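Local coordinates for ectonucleotide pyrophosphatase/phosphodiesterase family member 5 (Mus musculus, PDB 5VEO), which probably hydrolyses phosphodiester bonds as a zinc-dependent ectoenzyme of the nucleotide pyrophosphatase/phosphodiesterase family, with restricted activity on nucleotides, at residues Ile76-Met81 against Leu249-Pro254. The protein carries 1 engineered substitution. Residues are numbered along the deposited sequence; the frame is centred on the assembly and turned at random.
Sequences IVANDM and LIDHSP. With AMP (adenosine monophosphate), chain Q.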
loop_
_atom_site.group_PDB
_atom_site.type_symbol
_atom_site.label_atom_id
_atom_site.label_comp_id
_atom_site.label_asym_id
_atom_site.label_seq_id
_atom_site.Cartn_x
_atom_site.Cartn_y
_atom_site.Cartn_z
ATOM N N ILE A 76 2.348 -4.917 -10.228
ATOM C CA ILE A 76 1.781 -3.591 -9.931
ATOM C C ILE A 76 2.934 -2.786 -9.341
ATOM O O ILE A 76 3.129 -2.696 -8.125
ATOM C CB ILE A 76 0.566 -3.673 -8.997
ATOM C CG1 ILE A 76 -0.564 -4.515 -9.610
ATOM C CG2 ILE A 76 0.057 -2.277 -8.666
ATOM C CD1 ILE A 76 -1.236 -3.898 -10.821
ATOM N N VAL A 77 3.764 -2.237 -10.235
ATOM C CA VAL A 77 5.024 -1.629 -9.802
ATOM C C VAL A 77 4.871 -0.168 -9.396
ATOM O O VAL A 77 5.776 0.375 -8.752
ATOM C CB VAL A 77 6.127 -1.759 -10.872
ATOM C CG1 VAL A 77 6.300 -3.215 -11.295
ATOM C CG2 VAL A 77 5.862 -0.903 -12.088
ATOM N N ALA A 78 3.750 0.468 -9.710
ATOM C CA ALA A 78 3.527 1.868 -9.389
ATOM C C ALA A 78 2.038 2.159 -9.533
ATOM O O ALA A 78 1.280 1.348 -10.069
ATOM C CB ALA A 78 4.352 2.781 -10.305
ATOM N N ASN A 79 1.631 3.351 -9.072
ATOM C CA ASN A 79 0.274 3.831 -9.304
ATOM C C ASN A 79 0.081 4.299 -10.733
ATOM O O ASN A 79 -1.057 4.406 -11.183
ATOM C CB ASN A 79 -0.071 5.005 -8.398
ATOM C CG ASN A 79 -0.082 4.645 -6.926
ATOM O OD1 ASN A 79 -0.166 3.475 -6.520
ATOM N ND2 ASN A 79 -0.043 5.676 -6.115
ATOM N N ASP A 80 1.174 4.633 -11.415
ATOM C CA ASP A 80 1.172 5.055 -12.811
ATOM C C ASP A 80 2.232 4.241 -13.524
ATOM O O ASP A 80 3.404 4.282 -13.138
ATOM C CB ASP A 80 1.455 6.549 -12.948
ATOM C CG ASP A 80 0.319 7.388 -12.430
ATOM O OD1 ASP A 80 0.353 7.754 -11.245
ATOM O OD2 ASP A 80 -0.623 7.658 -13.196
ATOM N N MET A 81 1.814 3.491 -14.539
ATOM C CA MET A 81 2.683 2.548 -15.225
ATOM C C MET A 81 2.459 2.621 -16.724
ATOM O O MET A 81 1.404 3.044 -17.206
ATOM C CB MET A 81 2.413 1.104 -14.819
ATOM C CG MET A 81 2.651 0.779 -13.382
ATOM S SD MET A 81 2.299 -0.960 -13.071
ATOM C CE MET A 81 0.532 -0.937 -12.808
ATOM N N LEU A 249 7.659 11.041 -19.125
ATOM C CA LEU A 249 7.664 10.830 -17.682
ATOM C C LEU A 249 6.445 9.977 -17.350
ATOM O O LEU A 249 5.309 10.447 -17.396
ATOM C CB LEU A 249 7.659 12.173 -16.958
ATOM C CG LEU A 249 7.912 12.190 -15.458
ATOM C CD1 LEU A 249 9.219 11.498 -15.073
ATOM C CD2 LEU A 249 7.906 13.648 -14.989
ATOM N N ILE A 250 6.690 8.701 -17.048
ATOM C CA ILE A 250 5.623 7.738 -16.788
ATOM C C ILE A 250 5.048 7.914 -15.384
ATOM O O ILE A 250 3.839 7.741 -15.168
ATOM C CB ILE A 250 6.172 6.317 -17.006
ATOM C CG1 ILE A 250 6.733 6.155 -18.422
ATOM C CG2 ILE A 250 5.105 5.267 -16.725
ATOM C CD1 ILE A 250 5.761 6.475 -19.491
ATOM N N ASP A 251 5.908 8.206 -14.414
ATOM C CA ASP A 251 5.547 8.460 -13.023
ATOM C C ASP A 251 6.468 9.572 -12.535
ATOM O O ASP A 251 7.637 9.609 -12.932
ATOM C CB ASP A 251 5.699 7.184 -12.191
ATOM C CG ASP A 251 4.981 7.253 -10.851
ATOM O OD1 ASP A 251 4.087 8.127 -10.672
ATOM O OD2 ASP A 251 5.294 6.391 -9.991
ATOM N N HIS A 252 5.958 10.497 -11.706
ATOM C CA HIS A 252 6.686 11.765 -11.469
ATOM C C HIS A 252 7.584 11.794 -10.227
ATOM O O HIS A 252 8.799 11.987 -10.333
ATOM C CB HIS A 252 5.700 12.941 -11.415
ATOM C CG HIS A 252 5.128 13.325 -12.752
ATOM N ND1 HIS A 252 5.106 14.626 -13.210
ATOM C CD2 HIS A 252 4.545 12.579 -13.722
ATOM C CE1 HIS A 252 4.533 14.664 -14.402
ATOM N NE2 HIS A 252 4.184 13.434 -14.738
ATOM N N SER A 253 6.998 11.718 -9.042
ATOM C CA SER A 253 7.765 11.953 -7.801
ATOM C C SER A 253 7.252 11.030 -6.717
ATOM O O SER A 253 6.046 10.828 -6.609
ATOM C CB SER A 253 7.657 13.409 -7.342
ATOM O OG SER A 253 8.571 13.710 -6.289
ATOM N N PRO A 254 8.155 10.499 -5.876
ATOM C CA PRO A 254 9.602 10.724 -5.794
ATOM C C PRO A 254 10.434 9.698 -6.555
ATOM O O PRO A 254 11.670 9.713 -6.474
ATOM C CB PRO A 254 9.864 10.626 -4.303
ATOM C CG PRO A 254 8.908 9.556 -3.856
ATOM C CD PRO A 254 7.668 9.758 -4.693
HETATM P P AMP Q . -1.355 6.672 -2.569
HETATM O O1P AMP Q . -0.290 5.987 -3.371
HETATM O O2P AMP Q . -1.120 8.185 -2.488
HETATM O O3P AMP Q . -1.535 6.077 -1.175
HETATM O "O5'" AMP Q . -2.760 6.468 -3.311
HETATM C "C5'" AMP Q . -3.969 6.542 -2.541
HETATM C "C4'" AMP Q . -5.123 7.154 -3.285
HETATM O "O4'" AMP Q . -5.617 6.199 -4.214
HETATM C "C3'" AMP Q . -6.311 7.494 -2.382
HETATM O "O3'" AMP Q . -6.416 8.889 -2.206
HETATM C "C2'" AMP Q . -7.538 6.962 -3.129
HETATM O "O2'" AMP Q . -8.574 7.890 -3.307
HETATM C "C1'" AMP Q . -6.968 6.501 -4.455
HETATM N N9 AMP Q . -7.617 5.317 -4.973
HETATM C C8 AMP Q . -7.634 4.086 -4.434
HETATM N N7 AMP Q . -8.332 3.245 -5.238
HETATM C C5 AMP Q . -8.745 3.985 -6.300
HETATM C C6 AMP Q . -9.517 3.743 -7.536
HETATM N N6 AMP Q . -9.998 2.514 -7.795
HETATM N N1 AMP Q . -9.721 4.770 -8.379
HETATM C C2 AMP Q . -9.249 6.009 -8.149
HETATM N N3 AMP Q . -8.530 6.315 -7.056
HETATM C C4 AMP Q . -8.277 5.345 -6.119
HETATM O O HOH W 1 3.266 5.637 -8.492
#
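Asp80 and Asp251 are the closest CA pair, 5.5 Å apart, where the start of strand 80-83 passes the corner at Ile250 that follows strand 247-249. The contact joins the hairpin of strands 80-83 and 88-91, next to the AMP site, to the four-stranded antiparallel sheet. No direct hydrogen bond links the two segments; Met81 pairs with Phe90 in the hairpin, while the backbones of Ile250 and Asp251 bond to Ala257 of strand 255-260. The apolar touch is slight: Ile250 CG2 rests 3.7 Å from Met81 C. Beside it, CB of Asp80 packs 3.5 Å from O of Ile250.

The carboxylates of Asp80 and Asp251 meet with OD1 of each 3.8 Å apart, their planes turned 41° from one another. Asp80 OD2 bonds to Ser91, while Asp251, with CG anti to its backbone N (chi1 -164°), points at 76-81, crosses the Asp80 side chain at about a right angle and sets OD2 3.7 Å from CB of Ala78. That same OD2 accepts a 2.6 Å hydrogen bond from a water, which in turn takes the N-H of Asn79 at 2.9 Å. An alanine in place of Asp251 would probably leave this water without its acceptor and cut the polar link to the Asn79 backbone. Asn79 gives ND2 to O1P of AMP at 2.8 Å, and Tyr59 N holds its OD1. The water thus ties the loop to the backbone of a phosphate-binding residue, while the facing carboxylates, with Glu93 also near Asp80 OD1, would probably repel one another and could raise the pKa of one of them.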